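DNA polymerase III, beta subunit (Eubacterium rectale, PDB 3T0P) probably forms a ring-shaped, head-to-tail homodimer around DNA that tethers DNA polymerases and other proteins to it for processive replication. Local coordinates at residues V122-Q132 against I219-E229; K136-I146 against G197-K205. All blocks are in the same frame, centred on the assembly; numbering follows the deposited sequence.

Contact 1: residues V122-Q132 against I219-E229; sequences VERNESIVLSQ and ITNNHIVFEFE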
loop_
_atom_site.group_PDB
_atom_site.type_symbol
_atom_site.label_atom_id
_atom_site.label_comp_id
_atom_site.label_asym_id
_atom_site.label_seq_id
_atom_site.Cartn_x
_atom_site.Cartn_y
_atom_site.Cartn_z
ATOM N N VAL B 122 -32.019 19.380 7.901
ATOM C CA VAL B 122 -32.169 18.620 9.143
ATOM C C VAL B 122 -32.237 19.640 10.263
ATOM O O VAL B 122 -31.310 20.450 10.411
ATOM C CB VAL B 122 -31.055 17.549 9.384
ATOM C CG1 VAL B 122 -31.324 16.751 10.658
ATOM C CG2 VAL B 122 -30.911 16.609 8.195
ATOM N N GLU B 123 -33.332 19.619 11.033
ATOM C CA GLU B 123 -33.494 20.550 12.142
ATOM C C GLU B 123 -32.446 20.266 13.217
ATOM O O GLU B 123 -32.243 19.119 13.603
ATOM C CB GLU B 123 -34.911 20.531 12.726
ATOM C CG GLU B 123 -35.203 21.813 13.492
ATOM C CD GLU B 123 -36.630 22.022 13.959
ATOM O OE1 GLU B 123 -37.464 22.461 13.134
ATOM O OE2 GLU B 123 -36.893 21.825 15.167
ATOM N N ARG B 124 -31.743 21.317 13.650
ATOM C CA ARG B 124 -30.696 21.218 14.654
ATOM C C ARG B 124 -31.266 21.534 16.020
ATOM O O ARG B 124 -31.529 22.697 16.341
ATOM C CB ARG B 124 -29.526 22.146 14.312
ATOM C CG ARG B 124 -28.572 21.547 13.297
ATOM C CD ARG B 124 -27.905 22.627 12.467
ATOM N NE ARG B 124 -26.820 22.110 11.629
ATOM C CZ ARG B 124 -26.988 21.458 10.481
ATOM N NH1 ARG B 124 -28.210 21.184 10.035
ATOM N NH2 ARG B 124 -25.938 21.058 9.778
ATOM N N ASN B 125 -31.489 20.486 16.813
ATOM C CA ASN B 125 -32.006 20.632 18.151
ATOM C C ASN B 125 -30.816 20.610 19.093
ATOM O O ASN B 125 -29.926 21.470 18.991
ATOM C CB ASN B 125 -33.055 19.543 18.453
ATOM C CG ASN B 125 -34.220 19.550 17.483
ATOM O OD1 ASN B 125 -34.758 20.612 17.113
ATOM N ND2 ASN B 125 -34.611 18.362 17.028
ATOM N N GLU B 126 -30.812 19.648 20.005
ATOM C CA GLU B 126 -29.775 19.433 20.991
ATOM C C GLU B 126 -28.491 18.983 20.279
ATOM O O GLU B 126 -28.548 18.152 19.373
ATOM C CB GLU B 126 -30.266 18.391 22.003
ATOM C CG GLU B 126 -29.377 18.219 23.218
ATOM C CD GLU B 126 -29.908 17.269 24.279
ATOM O OE1 GLU B 126 -30.328 16.144 23.924
ATOM O OE2 GLU B 126 -29.894 17.651 25.472
ATOM N N SER B 127 -27.364 19.588 20.651
ATOM C CA SER B 127 -26.027 19.323 20.112
ATOM C C SER B 127 -25.191 18.548 21.104
ATOM O O SER B 127 -25.270 18.801 22.303
ATOM C CB SER B 127 -25.321 20.632 19.794
ATOM O OG SER B 127 -25.334 21.446 20.954
ATOM N N ILE B 128 -24.389 17.622 20.612
ATOM C CA ILE B 128 -23.473 16.814 21.402
ATOM C C ILE B 128 -22.055 17.161 20.923
ATOM O O ILE B 128 -21.786 17.103 19.731
ATOM C CB ILE B 128 -23.819 15.301 21.248
ATOM C CG1 ILE B 128 -25.187 14.971 21.885
ATOM C CG2 ILE B 128 -22.738 14.399 21.832
ATOM C CD1 ILE B 128 -26.424 14.901 20.876
ATOM N N VAL B 129 -21.149 17.503 21.838
ATOM C CA VAL B 129 -19.775 17.796 21.462
ATOM C C VAL B 129 -18.810 16.667 21.923
ATOM O O VAL B 129 -18.755 16.333 23.093
ATOM C CB VAL B 129 -19.306 19.166 22.003
ATOM C CG1 VAL B 129 -17.862 19.438 21.592
ATOM C CG2 VAL B 129 -20.214 20.283 21.527
ATOM N N LEU B 130 -18.010 16.171 20.998
ATOM C CA LEU B 130 -16.933 15.203 21.240
ATOM C C LEU B 130 -15.685 15.727 20.564
ATOM O O LEU B 130 -15.796 16.389 19.518
ATOM C CB LEU B 130 -17.275 13.800 20.660
ATOM C CG LEU B 130 -18.500 13.085 21.183
ATOM C CD1 LEU B 130 -18.786 11.858 20.356
ATOM C CD2 LEU B 130 -18.351 12.708 22.636
ATOM N N SER B 131 -14.495 15.401 21.091
ATOM C CA SER B 131 -13.282 15.781 20.357
ATOM C C SER B 131 -13.206 14.900 19.126
ATOM O O SER B 131 -13.828 13.831 19.094
ATOM C CB SER B 131 -12.016 15.658 21.214
ATOM O OG SER B 131 -11.664 14.327 21.563
ATOM N N GLN B 132 -12.530 15.381 18.089
ATOM C CA GLN B 132 -12.281 14.621 16.881
ATOM C C GLN B 132 -11.613 13.289 17.275
ATOM O O GLN B 132 -11.985 12.238 16.754
ATOM C CB GLN B 132 -11.359 15.415 15.943
ATOM C CG GLN B 132 -12.059 16.444 15.080
ATOM C CD GLN B 132 -11.099 17.189 14.187
ATOM O OE1 GLN B 132 -9.939 16.801 13.989
ATOM N NE2 GLN B 132 -11.544 18.321 13.691
ATOM N N ILE B 219 -28.688 14.746 16.418
ATOM C CA ILE B 219 -29.465 13.540 16.177
ATOM C C ILE B 219 -30.926 13.975 16.107
ATOM O O ILE B 219 -31.517 14.324 17.123
ATOM C CB ILE B 219 -29.163 12.453 17.248
ATOM C CG1 ILE B 219 -27.675 12.014 17.174
ATOM C CG2 ILE B 219 -30.053 11.267 17.017
ATOM C CD1 ILE B 219 -27.123 11.271 18.386
ATOM N N THR B 220 -31.450 14.083 14.879
ATOM C CA THR B 220 -32.803 14.554 14.628
ATOM C C THR B 220 -33.568 13.526 13.825
ATOM O O THR B 220 -33.562 13.539 12.582
ATOM C CB THR B 220 -32.819 15.955 13.988
ATOM O OG1 THR B 220 -32.126 16.856 14.857
ATOM C CG2 THR B 220 -34.258 16.509 13.769
ATOM N N ASN B 221 -34.198 12.611 14.613
ATOM C CA ASN B 221 -35.165 11.540 14.338
ATOM C C ASN B 221 -34.684 10.459 13.367
ATOM O O ASN B 221 -34.543 9.304 13.749
ATOM C CB ASN B 221 -36.492 12.139 13.806
ATOM C CG ASN B 221 -37.008 13.352 14.564
ATOM O OD1 ASN B 221 -37.238 13.311 15.783
ATOM N ND2 ASN B 221 -37.202 14.459 13.848
ATOM N N ASN B 222 -34.546 10.823 12.104
ATOM C CA ASN B 222 -34.206 9.937 11.003
ATOM C C ASN B 222 -32.808 10.212 10.493
ATOM O O ASN B 222 -32.354 9.525 9.574
ATOM C CB ASN B 222 -35.218 10.159 9.858
ATOM C CG ASN B 222 -36.615 10.509 10.318
ATOM O OD1 ASN B 222 -37.052 11.666 10.224
ATOM N ND2 ASN B 222 -37.324 9.528 10.867
ATOM N N HIS B 223 -32.140 11.245 11.059
ATOM C CA HIS B 223 -30.824 11.694 10.623
ATOM C C HIS B 223 -29.845 11.986 11.757
ATOM O O HIS B 223 -30.232 12.306 12.881
ATOM C CB HIS B 223 -30.974 12.965 9.776
ATOM C CG HIS B 223 -31.768 12.750 8.525
ATOM N ND1 HIS B 223 -31.169 12.311 7.360
ATOM C CD2 HIS B 223 -33.097 12.856 8.316
ATOM C CE1 HIS B 223 -32.147 12.193 6.476
ATOM N NE2 HIS B 223 -33.322 12.508 7.010
ATOM N N ILE B 224 -28.559 11.847 11.434
ATOM C CA ILE B 224 -27.443 12.214 12.291
ATOM C C ILE B 224 -26.600 13.192 11.466
ATOM O O ILE B 224 -26.402 12.970 10.275
ATOM C CB ILE B 224 -26.639 11.031 12.868
ATOM C CG1 ILE B 224 -25.579 11.535 13.889
ATOM C CG2 ILE B 224 -26.023 10.135 11.761
ATOM C CD1 ILE B 224 -25.063 10.427 14.892
ATOM N N VAL B 225 -26.166 14.290 12.088
ATOM C CA VAL B 225 -25.348 15.340 11.477
ATOM C C VAL B 225 -24.071 15.501 12.307
ATOM O O VAL B 225 -24.130 15.571 13.529
ATOM C CB VAL B 225 -26.142 16.678 11.350
ATOM C CG1 VAL B 225 -25.282 17.799 10.755
ATOM C CG2 VAL B 225 -27.438 16.490 10.552
ATOM N N PHE B 226 -22.923 15.510 11.632
ATOM C CA PHE B 226 -21.601 15.741 12.196
ATOM C C PHE B 226 -21.051 17.008 11.595
ATOM O O PHE B 226 -21.009 17.110 10.377
ATOM C CB PHE B 226 -20.638 14.578 11.872
ATOM C CG PHE B 226 -21.063 13.221 12.347
ATOM C CD1 PHE B 226 -21.889 12.418 11.564
ATOM C CD2 PHE B 226 -20.587 12.709 13.547
ATOM C CE1 PHE B 226 -22.269 11.150 12.002
ATOM C CE2 PHE B 226 -20.961 11.444 13.974
ATOM C CZ PHE B 226 -21.809 10.678 13.203
ATOM N N GLU B 227 -20.645 17.978 12.423
ATOM C CA GLU B 227 -20.002 19.204 11.937
ATOM C C GLU B 227 -18.615 19.314 12.520
ATOM O O GLU B 227 -18.439 19.124 13.710
ATOM C CB GLU B 227 -20.771 20.478 12.280
ATOM C CG GLU B 227 -22.266 20.436 12.102
ATOM C CD GLU B 227 -22.811 21.835 12.289
ATOM O OE1 GLU B 227 -22.513 22.448 13.339
ATOM O OE2 GLU B 227 -23.400 22.369 11.325
ATOM N N PHE B 228 -17.649 19.623 11.690
ATOM C CA PHE B 228 -16.260 19.792 12.073
ATOM C C PHE B 228 -15.589 20.606 10.992
ATOM O O PHE B 228 -15.835 20.366 9.810
ATOM C CB PHE B 228 -15.555 18.429 12.309
ATOM C CG PHE B 228 -15.514 17.514 11.114
ATOM C CD1 PHE B 228 -16.641 16.787 10.732
ATOM C CD2 PHE B 228 -14.358 17.402 10.341
ATOM C CE1 PHE B 228 -16.612 15.959 9.603
ATOM C CE2 PHE B 228 -14.325 16.558 9.219
ATOM C CZ PHE B 228 -15.448 15.832 8.863
ATOM N N GLU B 229 -14.781 21.601 11.409
ATOM C CA GLU B 229 -14.028 22.533 10.557
ATOM C C GLU B 229 -15.010 23.187 9.568
ATOM O O GLU B 229 -15.939 23.832 10.042
ATOM C CB GLU B 229 -12.827 21.832 9.883
ATOM C CG GLU B 229 -11.963 21.077 10.882
ATOM C CD GLU B 229 -10.854 20.189 10.336
ATOM O OE1 GLU B 229 -10.933 19.743 9.164
ATOM O OE2 GLU B 229 -9.924 19.889 11.123
HETATM O O HOH W 1 -30.643 17.578 17.235
#
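E123 runs beside T220, with their CA atoms 6.5 Å apart, and at the far end the CA atoms of Q132 and F228 are 8.1 Å apart. No backbone hydrogen bond joins the two segments. The T220 hydroxyl ties the 122-126 loop to the other segment: OG1 donates to E123 O over 2.6 Å, nearly straight on to the carbonyl (C=O...donor angle 168°). OG1 sits beside its own backbone N (chi1 -58°), which turns it to the loop. A water donates to T220 OG1 at 2.9 Å and also joins N125 N and E126 O. A valine here would probably leave E123 O and this water without their hydroxyl partner, and the loop less firmly held. T220 and H223 close a beta hairpin with a two-residue turn, N221-N222, between strands 214-220 and 223-228. The loop lies against this hairpin, then enters strand 127-131, an outermost strand of the antiparallel sheet. That strand pairs with 214-220, which separates it from 223-228. V122 CG1 packs 3.7 Å from T220 CB and also meets H223 CB and V225 CG2. V122 CG2 lies over one face of the H223 ring. In the conformer described, one of two deposited, R124 NH2 makes a salt bridge to E227 OE2 at 3.2 Å. OE2 lies in the guanidinium plane, but R124 reaches it from above the carboxylate plane; the two planes are 61° apart. V225 CG1 packs against the same NH2. Beyond the strand, Q132 NE2 makes a weak hydrogen bond to E229 OE2 at 3.4 Å, while Q132 OE1 accepts from G209 N.

Contact 2: residues K136-I146 against G197-K205; sequences KEVIRQTIFSI and GKTLQEISK. With ACT (acetate ion), chain T; EDO (1,2-ethanediol), chain C.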
loop_
_atom_site.group_PDB
_atom_site.type_symbol
_atom_site.label_atom_id
_atom_site.label_comp_id
_atom_site.label_asym_id
_atom_site.label_seq_id
_atom_site.Cartn_x
_atom_site.Cartn_y
_atom_site.Cartn_z
ATOM N N LYS B 136 -13.091 9.550 16.559
ATOM C CA LYS B 136 -12.298 8.692 15.688
ATOM C C LYS B 136 -11.893 7.437 16.444
ATOM O O LYS B 136 -12.028 6.340 15.903
ATOM C CB LYS B 136 -11.075 9.437 15.139
ATOM C CG LYS B 136 -10.376 8.710 13.998
ATOM C CD LYS B 136 -9.324 9.603 13.314
ATOM C CE LYS B 136 -8.670 8.914 12.135
ATOM N NZ LYS B 136 -7.986 9.888 11.237
ATOM N N GLU B 137 -11.491 7.587 17.698
ATOM C CA GLU B 137 -11.067 6.454 18.524
ATOM C C GLU B 137 -12.205 5.516 18.862
ATOM O O GLU B 137 -11.993 4.312 18.827
ATOM C CB GLU B 137 -10.396 6.920 19.819
ATOM C CG GLU B 137 -8.923 7.265 19.646
ATOM C CD GLU B 137 -7.979 6.083 19.486
ATOM O OE1 GLU B 137 -7.651 5.435 20.510
ATOM O OE2 GLU B 137 -7.549 5.819 18.338
ATOM N N VAL B 138 -13.394 6.031 19.200
ATOM C CA VAL B 138 -14.501 5.152 19.549
ATOM C C VAL B 138 -14.957 4.345 18.310
ATOM O O VAL B 138 -15.360 3.198 18.475
ATOM C CB VAL B 138 -15.671 5.859 20.290
ATOM C CG1 VAL B 138 -16.596 6.643 19.355
ATOM C CG2 VAL B 138 -16.462 4.858 21.097
ATOM N N ILE B 139 -14.840 4.900 17.088
ATOM C CA ILE B 139 -15.201 4.167 15.872
ATOM C C ILE B 139 -14.135 3.065 15.663
ATOM O O ILE B 139 -14.478 1.918 15.380
ATOM C CB ILE B 139 -15.312 5.112 14.631
ATOM C CG1 ILE B 139 -16.491 6.108 14.755
ATOM C CG2 ILE B 139 -15.387 4.318 13.317
ATOM C CD1 ILE B 139 -16.388 7.363 13.708
ATOM N N ARG B 140 -12.850 3.415 15.808
ATOM C CA ARG B 140 -11.771 2.438 15.610
ATOM C C ARG B 140 -11.946 1.242 16.584
ATOM O O ARG B 140 -11.783 0.093 16.189
ATOM C CB ARG B 140 -10.401 3.096 15.803
ATOM C CG ARG B 140 -9.212 2.216 15.405
ATOM C CD ARG B 140 -7.877 2.919 15.627
ATOM N NE ARG B 140 -7.647 3.254 17.033
ATOM C CZ ARG B 140 -7.077 2.436 17.919
ATOM N NH1 ARG B 140 -6.652 1.229 17.546
ATOM N NH2 ARG B 140 -6.909 2.825 19.174
ATOM N N GLN B 141 -12.363 1.539 17.806
ATOM C CA GLN B 141 -12.546 0.604 18.910
ATOM C C GLN B 141 -13.790 -0.272 18.800
ATOM O O GLN B 141 -13.935 -1.190 19.624
ATOM C CB GLN B 141 -12.602 1.377 20.228
ATOM C CG GLN B 141 -11.243 1.917 20.650
ATOM C CD GLN B 141 -11.352 2.960 21.727
ATOM O OE1 GLN B 141 -12.430 3.494 22.037
ATOM N NE2 GLN B 141 -10.229 3.279 22.328
ATOM N N THR B 142 -14.666 -0.032 17.790
ATOM C CA THR B 142 -15.911 -0.794 17.662
ATOM C C THR B 142 -16.292 -1.201 16.236
ATOM O O THR B 142 -17.040 -2.168 16.078
ATOM C CB THR B 142 -17.118 0.020 18.239
ATOM O OG1 THR B 142 -17.223 1.261 17.541
ATOM C CG2 THR B 142 -17.009 0.286 19.716
ATOM N N ILE B 143 -15.885 -0.442 15.223
ATOM C CA ILE B 143 -16.313 -0.647 13.825
ATOM C C ILE B 143 -16.020 -2.050 13.251
ATOM O O ILE B 143 -16.774 -2.517 12.392
ATOM C CB ILE B 143 -15.773 0.466 12.881
ATOM C CG1 ILE B 143 -16.697 0.682 11.656
ATOM C CG2 ILE B 143 -14.301 0.246 12.458
ATOM C CD1 ILE B 143 -18.064 1.155 11.975
ATOM N N PHE B 144 -14.963 -2.718 13.727
ATOM C CA PHE B 144 -14.549 -4.020 13.219
ATOM C C PHE B 144 -15.578 -5.129 13.454
ATOM O O PHE B 144 -15.461 -6.165 12.807
ATOM C CB PHE B 144 -13.213 -4.425 13.856
ATOM C CG PHE B 144 -13.284 -4.619 15.346
ATOM C CD1 PHE B 144 -13.757 -5.808 15.886
ATOM C CD2 PHE B 144 -12.909 -3.601 16.213
ATOM C CE1 PHE B 144 -13.866 -5.976 17.266
ATOM C CE2 PHE B 144 -13.027 -3.770 17.593
ATOM C CZ PHE B 144 -13.473 -4.967 18.109
ATOM N N SER B 145 -16.533 -4.962 14.403
ATOM C CA SER B 145 -17.451 -6.061 14.701
ATOM C C SER B 145 -18.894 -5.827 14.232
ATOM O O SER B 145 -19.802 -6.488 14.716
ATOM C CB SER B 145 -17.409 -6.441 16.176
ATOM O OG SER B 145 -17.524 -5.312 17.011
ATOM N N ILE B 146 -19.088 -4.974 13.215
ATOM C CA ILE B 146 -20.380 -4.827 12.543
ATOM C C ILE B 146 -20.495 -6.026 11.563
ATOM O O ILE B 146 -19.460 -6.578 11.177
ATOM C CB ILE B 146 -20.525 -3.448 11.827
ATOM C CG1 ILE B 146 -19.494 -3.293 10.670
ATOM C CG2 ILE B 146 -20.475 -2.280 12.830
ATOM C CD1 ILE B 146 -19.717 -2.085 9.720
ATOM N N GLY B 197 -22.806 1.617 9.265
ATOM C CA GLY B 197 -21.383 1.321 9.353
ATOM C C GLY B 197 -20.571 2.119 8.366
ATOM O O GLY B 197 -19.544 2.698 8.736
ATOM N N LYS B 198 -21.065 2.207 7.111
ATOM C CA LYS B 198 -20.404 2.977 6.054
ATOM C C LYS B 198 -20.217 4.463 6.459
ATOM O O LYS B 198 -19.193 5.035 6.143
ATOM C CB LYS B 198 -21.185 2.876 4.745
ATOM C CG LYS B 198 -20.419 3.423 3.528
ATOM C CD LYS B 198 -21.193 3.217 2.199
ATOM C CE LYS B 198 -22.517 3.976 2.078
ATOM N NZ LYS B 198 -22.354 5.459 2.141
ATOM N N THR B 199 -21.191 5.071 7.160
ATOM C CA THR B 199 -21.097 6.471 7.600
ATOM C C THR B 199 -19.903 6.678 8.517
ATOM O O THR B 199 -19.145 7.615 8.330
ATOM C CB THR B 199 -22.381 6.880 8.297
ATOM O OG1 THR B 199 -23.404 6.915 7.307
ATOM C CG2 THR B 199 -22.254 8.226 9.023
ATOM N N LEU B 200 -19.762 5.797 9.497
ATOM C CA LEU B 200 -18.684 5.789 10.476
ATOM C C LEU B 200 -17.359 5.473 9.833
ATOM O O LEU B 200 -16.384 6.135 10.173
ATOM C CB LEU B 200 -19.001 4.819 11.617
ATOM C CG LEU B 200 -20.300 5.164 12.366
ATOM C CD1 LEU B 200 -20.596 4.123 13.390
ATOM C CD2 LEU B 200 -20.240 6.553 13.010
ATOM N N GLN B 201 -17.317 4.544 8.864
ATOM C CA GLN B 201 -16.069 4.231 8.147
ATOM C C GLN B 201 -15.602 5.429 7.314
ATOM O O GLN B 201 -14.427 5.781 7.367
ATOM C CB GLN B 201 -16.248 3.019 7.228
ATOM C CG GLN B 201 -16.276 1.689 7.945
ATOM C CD GLN B 201 -16.795 0.564 7.068
ATOM O OE1 GLN B 201 -17.512 0.770 6.071
ATOM N NE2 GLN B 201 -16.494 -0.670 7.456
ATOM N N GLU B 202 -16.527 6.090 6.596
ATOM C CA GLU B 202 -16.181 7.244 5.752
ATOM C C GLU B 202 -15.790 8.466 6.588
ATOM O O GLU B 202 -14.874 9.198 6.207
ATOM C CB GLU B 202 -17.335 7.590 4.796
ATOM C CG GLU B 202 -17.644 6.486 3.784
ATOM C CD GLU B 202 -16.448 5.884 3.060
ATOM O OE1 GLU B 202 -15.602 6.660 2.563
ATOM O OE2 GLU B 202 -16.340 4.638 3.019
ATOM N N ILE B 203 -16.444 8.663 7.739
ATOM C CA ILE B 203 -16.110 9.806 8.586
ATOM C C ILE B 203 -14.707 9.608 9.245
ATOM O O ILE B 203 -13.988 10.597 9.430
ATOM C CB ILE B 203 -17.253 10.161 9.573
ATOM C CG1 ILE B 203 -17.147 11.616 9.996
ATOM C CG2 ILE B 203 -17.355 9.240 10.748
ATOM C CD1 ILE B 203 -18.453 12.253 10.256
ATOM N N SER B 204 -14.305 8.337 9.525
ATOM C CA SER B 204 -12.976 7.998 10.019
ATOM C C SER B 204 -11.877 8.516 9.067
ATOM O O SER B 204 -10.841 8.982 9.527
ATOM C CB SER B 204 -12.822 6.488 10.167
ATOM O OG SER B 204 -13.311 6.083 11.429
ATOM N N LYS B 205 -12.130 8.449 7.761
ATOM C CA LYS B 205 -11.185 8.863 6.714
ATOM C C LYS B 205 -11.071 10.398 6.565
ATOM O O LYS B 205 -10.110 10.853 5.965
ATOM C CB LYS B 205 -11.623 8.273 5.362
ATOM C CG LYS B 205 -11.563 6.753 5.276
ATOM C CD LYS B 205 -12.089 6.323 3.921
ATOM C CE LYS B 205 -12.251 4.843 3.788
ATOM N NZ LYS B 205 -12.938 4.504 2.512
HETATM C C ACT T . -19.770 5.786 -0.053
HETATM O O ACT T . -18.617 5.764 -0.457
HETATM O OXT ACT T . -19.995 6.197 1.081
HETATM C CH3 ACT T . -20.859 5.255 -0.959
HETATM C C1 EDO C . -6.445 -2.036 13.118
HETATM O O1 EDO C . -5.032 -2.163 13.334
HETATM C C2 EDO C . -7.154 -1.581 14.394
HETATM O O2 EDO C . -6.576 -0.366 14.898
HETATM O O HOH W 2 -11.569 5.537 13.420
#
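The two helices of the central domain meet here, chiefly through I139 and, further along the same segment, I143, against L200 and S204 of helix 197-205. I139 points toward helix 197-205. Its CD1 touches I203 CG2 at 3.6 Å and L200 CD2 at 4.0 Å. Its other branch, CG2, lies 3.3 Å from S204 OG. The axes of 136-140 and 197-205 cross at -131° and approach to 10.0 Å. In relatives of the beta subunit family, helices of this kind line the inside of the ring, with the sheets outside them. Four residues on from I139, I143 CD1 packs on L200 CB at 3.8 Å, and its CG1 lies against Q201 CG. In I146, CG1 stands between the backbone N and the carbonyl carbon (chi1 64°), and this brings CD1 to 3.8 Å from G197 CA. That methyl sits directly against the bare backbone of G197. At the other end the contact turns polar. A water donates to K136 O at 2.6 Å and lies 2.7 Å from S204 OG, so it bridges the helices. The extended K136 chain passes S204 O with its CE, and its NZ donates to I207 O.

In the fold
Both contacts are partly buried, and their centres lie about 17 Å apart. Contact 1 is at the edge of a sheet and has several exposed residues; contact 2 lies close to the centre of the chain and has none among those that touch. Their chemistry follows: contact 1 mixes a hydroxyl bond, a salt bridge and valine packing, whereas contact 2 is mostly aliphatic, with a bridging water. They share neighbouring elements. Strand 127-131 leads into helix 132-140, and helix 197-206 leads to strand 214-220, which nests contact 2 inside the loop closed by contact 1. They also touch directly, where F226 CG of the sheet packs 3.5 Å from I203 CD1 of the helix.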